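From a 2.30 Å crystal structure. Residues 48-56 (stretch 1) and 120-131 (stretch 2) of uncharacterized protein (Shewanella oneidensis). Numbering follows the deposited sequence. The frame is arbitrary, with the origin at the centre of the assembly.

Stretch 1 (48-56) GVEVAINMK
Stretch 2, residues 120-131: PGRGQIFTGTGS

A strand ending at Asn 54 runs antiparallel to one that begins at Ile 125 and continues beyond Ser 131. Their axes are 4.6 Å apart at closest approach and 161° apart in direction. The paired residues are extended, with phi -80 to -153° and psi 123 to 153°; Gln 124, at -97/-41, breaks from this just before its strand. Val 51 pairs with Gly 128 through two hydrogen bonds: Val 51 N to Gly 128 O, 2.9 Å, and Gly 128 N to Val 51 O, 2.6 Å. Ile 53 pairs likewise with Phe 126: Ile 53 N to Phe 126 O, 2.9 Å, and Phe 126 N to Ile 53 O, 3.0 Å. Ala 52 faces Thr 127 and Asn 54 faces Ile 125 as non-hydrogen-bonded pairs, each with CA atoms 4.4 Å apart. Just past the strand pairing, Met 55 N donates a hydrogen bond to Gln 124 O, 2.8 Å. At the other end, past Val 51 and Gly 128, water 1 bridges the strands, donating to Val 49 O (2.9 Å) and accepting from Gly 130 N (3.3 Å).

Val 51, Ile 53 and Phe 126 share one face. Ile 53 is t, t; its end leads away, but its CG2 packs on Phe 126 CB at 3.8 Å. Phe 126, m with chi2 -78°, sets its ring edge near Ile 53 O and Met 55 CE. The CA-to-CB bond of Met 55, a selenomethionine, points toward the other stretch. Its chi1 t, chi2 p and chi3 95° bring CE 3.6 Å from Phe 126 CE2. Gly 123 has phi/psi 151/166; a CB there would jam against the preceding carbonyl O and crowd Phe 126 CE1.

Ala 52, Asn 54, Ile 125 and Thr 127 share the other face. Asn 54 is m, chi2 -54°, placing OD1 3.3 Å from Ile 125 CG1; Ile 125 is m, t. Thr 127, at m, has OG1 2.8 Å from water 2, which donates weakly to Glu 50 OE1 at 3.4 Å. Glu 50 is extended (t, t, chi3 168°), with OE1 3.8 Å from Thr 127 CG2.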

# COMPACT_ATOMS: atom_id res chain seq x y z
N GLY A 48 7.01 -14.35 18.34
CA GLY A 48 6.74 -13.04 17.79
C GLY A 48 6.95 -11.94 18.82
O GLY A 48 7.82 -12.05 19.68
N VAL A 49 6.13 -10.90 18.75
CA VAL A 49 6.27 -9.80 19.68
C VAL A 49 4.94 -9.22 20.12
O VAL A 49 3.95 -9.28 19.40
CB VAL A 49 7.08 -8.65 19.05
CG1 VAL A 49 6.33 -8.10 17.84
CG2 VAL A 49 7.31 -7.54 20.08
N GLU A 50 4.92 -8.67 21.32
CA GLU A 50 3.73 -8.03 21.84
C GLU A 50 4.20 -6.66 22.28
O GLU A 50 5.11 -6.54 23.10
CB GLU A 50 3.15 -8.81 23.02
CG GLU A 50 2.05 -8.06 23.77
CD GLU A 50 1.14 -8.99 24.56
OE1 GLU A 50 0.35 -8.50 25.39
OE2 GLU A 50 1.23 -10.22 24.33
N VAL A 51 3.59 -5.64 21.69
CA VAL A 51 3.92 -4.26 22.01
C VAL A 51 2.70 -3.62 22.64
O VAL A 51 1.57 -3.84 22.19
CB VAL A 51 4.33 -3.48 20.74
CG1 VAL A 51 4.53 -2.01 21.06
CG2 VAL A 51 5.61 -4.05 20.16
N ALA A 52 2.93 -2.85 23.69
CA ALA A 52 1.85 -2.17 24.38
C ALA A 52 2.23 -0.73 24.65
O ALA A 52 3.41 -0.39 24.77
CB ALA A 52 1.53 -2.87 25.69
N ILE A 53 1.21 0.12 24.73
CA ILE A 53 1.40 1.54 24.98
C ILE A 53 0.14 2.04 25.67
O ILE A 53 -0.97 1.89 25.15
CB ILE A 53 1.64 2.30 23.65
CG1 ILE A 53 1.76 3.81 23.92
CG2 ILE A 53 0.49 2.02 22.67
CD1 ILE A 53 2.16 4.61 22.68
N ASN A 54 0.30 2.63 26.85
CA ASN A 54 -0.86 3.14 27.57
C ASN A 54 -1.25 4.47 27.00
O ASN A 54 -0.41 5.21 26.50
CB ASN A 54 -0.56 3.30 29.06
CG ASN A 54 -0.06 2.03 29.68
OD1 ASN A 54 -0.71 0.99 29.59
ND2 ASN A 54 1.09 2.10 30.31
N MSE A 55 -2.54 4.77 27.08
CA MSE A 55 -3.08 6.03 26.60
C MSE A 55 -2.70 7.11 27.60
O MSE A 55 -2.80 6.90 28.81
CB MSE A 55 -4.60 5.95 26.51
CG MSE A 55 -5.27 7.27 26.20
SE MSE A 55 -4.88 7.85 24.42
CE MSE A 55 -6.45 7.15 23.52
N LYS A 56 -2.24 8.24 27.09
CA LYS A 56 -1.89 9.38 27.93
C LYS A 56 -2.28 10.60 27.13
O LYS A 56 -2.28 10.57 25.90
CB LYS A 56 -0.40 9.39 28.30
CG LYS A 56 0.58 9.58 27.17
CD LYS A 56 2.01 9.66 27.73
CE LYS A 56 3.06 9.66 26.63
NZ LYS A 56 4.45 9.66 27.15
N PRO A 120 -12.11 4.49 15.00
CA PRO A 120 -11.50 5.38 15.99
C PRO A 120 -10.68 4.72 17.08
O PRO A 120 -11.11 3.73 17.70
CB PRO A 120 -12.70 6.14 16.55
CG PRO A 120 -13.63 6.20 15.38
CD PRO A 120 -13.55 4.78 14.86
N GLY A 121 -9.50 5.28 17.33
CA GLY A 121 -8.62 4.74 18.34
C GLY A 121 -8.99 5.09 19.77
O GLY A 121 -8.35 5.93 20.38
N ARG A 122 -10.04 4.47 20.29
CA ARG A 122 -10.45 4.72 21.67
C ARG A 122 -9.93 3.56 22.50
O ARG A 122 -9.81 2.44 22.00
CB ARG A 122 -11.97 4.81 21.80
CG ARG A 122 -12.59 5.89 20.94
CD ARG A 122 -13.99 6.27 21.43
NE ARG A 122 -14.56 7.37 20.63
CZ ARG A 122 -15.02 7.23 19.39
NH1 ARG A 122 -14.99 6.05 18.79
NH2 ARG A 122 -15.49 8.29 18.74
N GLY A 123 -9.59 3.82 23.76
CA GLY A 123 -9.09 2.77 24.62
C GLY A 123 -8.15 3.28 25.71
O GLY A 123 -7.68 4.42 25.66
N GLN A 124 -7.87 2.43 26.69
CA GLN A 124 -7.00 2.80 27.79
C GLN A 124 -5.59 2.31 27.54
O GLN A 124 -4.61 3.02 27.80
CB GLN A 124 -7.52 2.20 29.10
CG GLN A 124 -8.94 2.64 29.44
CD GLN A 124 -9.49 1.90 30.64
OE1 GLN A 124 -8.95 1.99 31.75
NE2 GLN A 124 -10.58 1.15 30.43
N ILE A 125 -5.49 1.09 27.02
CA ILE A 125 -4.21 0.46 26.71
C ILE A 125 -4.28 -0.16 25.33
O ILE A 125 -5.18 -0.95 25.04
CB ILE A 125 -3.86 -0.67 27.72
CG1 ILE A 125 -3.75 -0.08 29.13
CG2 ILE A 125 -2.55 -1.36 27.31
CD1 ILE A 125 -3.43 -1.11 30.20
N PHE A 126 -3.34 0.20 24.47
CA PHE A 126 -3.30 -0.34 23.12
C PHE A 126 -2.21 -1.40 23.00
O PHE A 126 -1.08 -1.20 23.46
CB PHE A 126 -3.09 0.80 22.12
CG PHE A 126 -4.25 1.76 22.08
CD1 PHE A 126 -5.41 1.44 21.39
CD2 PHE A 126 -4.20 2.96 22.77
CE1 PHE A 126 -6.51 2.30 21.39
CE2 PHE A 126 -5.29 3.83 22.78
CZ PHE A 126 -6.45 3.50 22.09
N THR A 127 -2.57 -2.53 22.39
CA THR A 127 -1.66 -3.65 22.22
C THR A 127 -1.50 -4.05 20.75
O THR A 127 -2.47 -4.10 20.01
CB THR A 127 -2.17 -4.87 23.02
OG1 THR A 127 -2.36 -4.49 24.38
CG2 THR A 127 -1.17 -6.02 22.94
N GLY A 128 -0.27 -4.34 20.35
CA GLY A 128 -0.00 -4.73 18.98
C GLY A 128 0.75 -6.04 18.82
O GLY A 128 1.69 -6.34 19.57
N THR A 129 0.33 -6.82 17.84
CA THR A 129 0.97 -8.10 17.53
C THR A 129 1.11 -8.20 16.02
O THR A 129 0.50 -7.41 15.28
CB THR A 129 0.13 -9.31 18.02
OG1 THR A 129 -1.07 -9.39 17.24
CG2 THR A 129 -0.23 -9.17 19.51
N GLY A 130 1.89 -9.15 15.56
CA GLY A 130 2.06 -9.32 14.13
C GLY A 130 2.50 -10.72 13.79
O GLY A 130 2.59 -11.58 14.66
N SER A 131 2.77 -10.95 12.50
CA SER A 131 3.23 -12.24 12.03
C SER A 131 3.88 -12.05 10.67
O SER A 131 3.63 -11.07 9.96
CB SER A 131 2.08 -13.25 11.93
OG SER A 131 1.10 -12.86 10.98
O HOH W 1 2.98 -11.39 17.71
O HOH W 2 -0.94 -5.52 26.55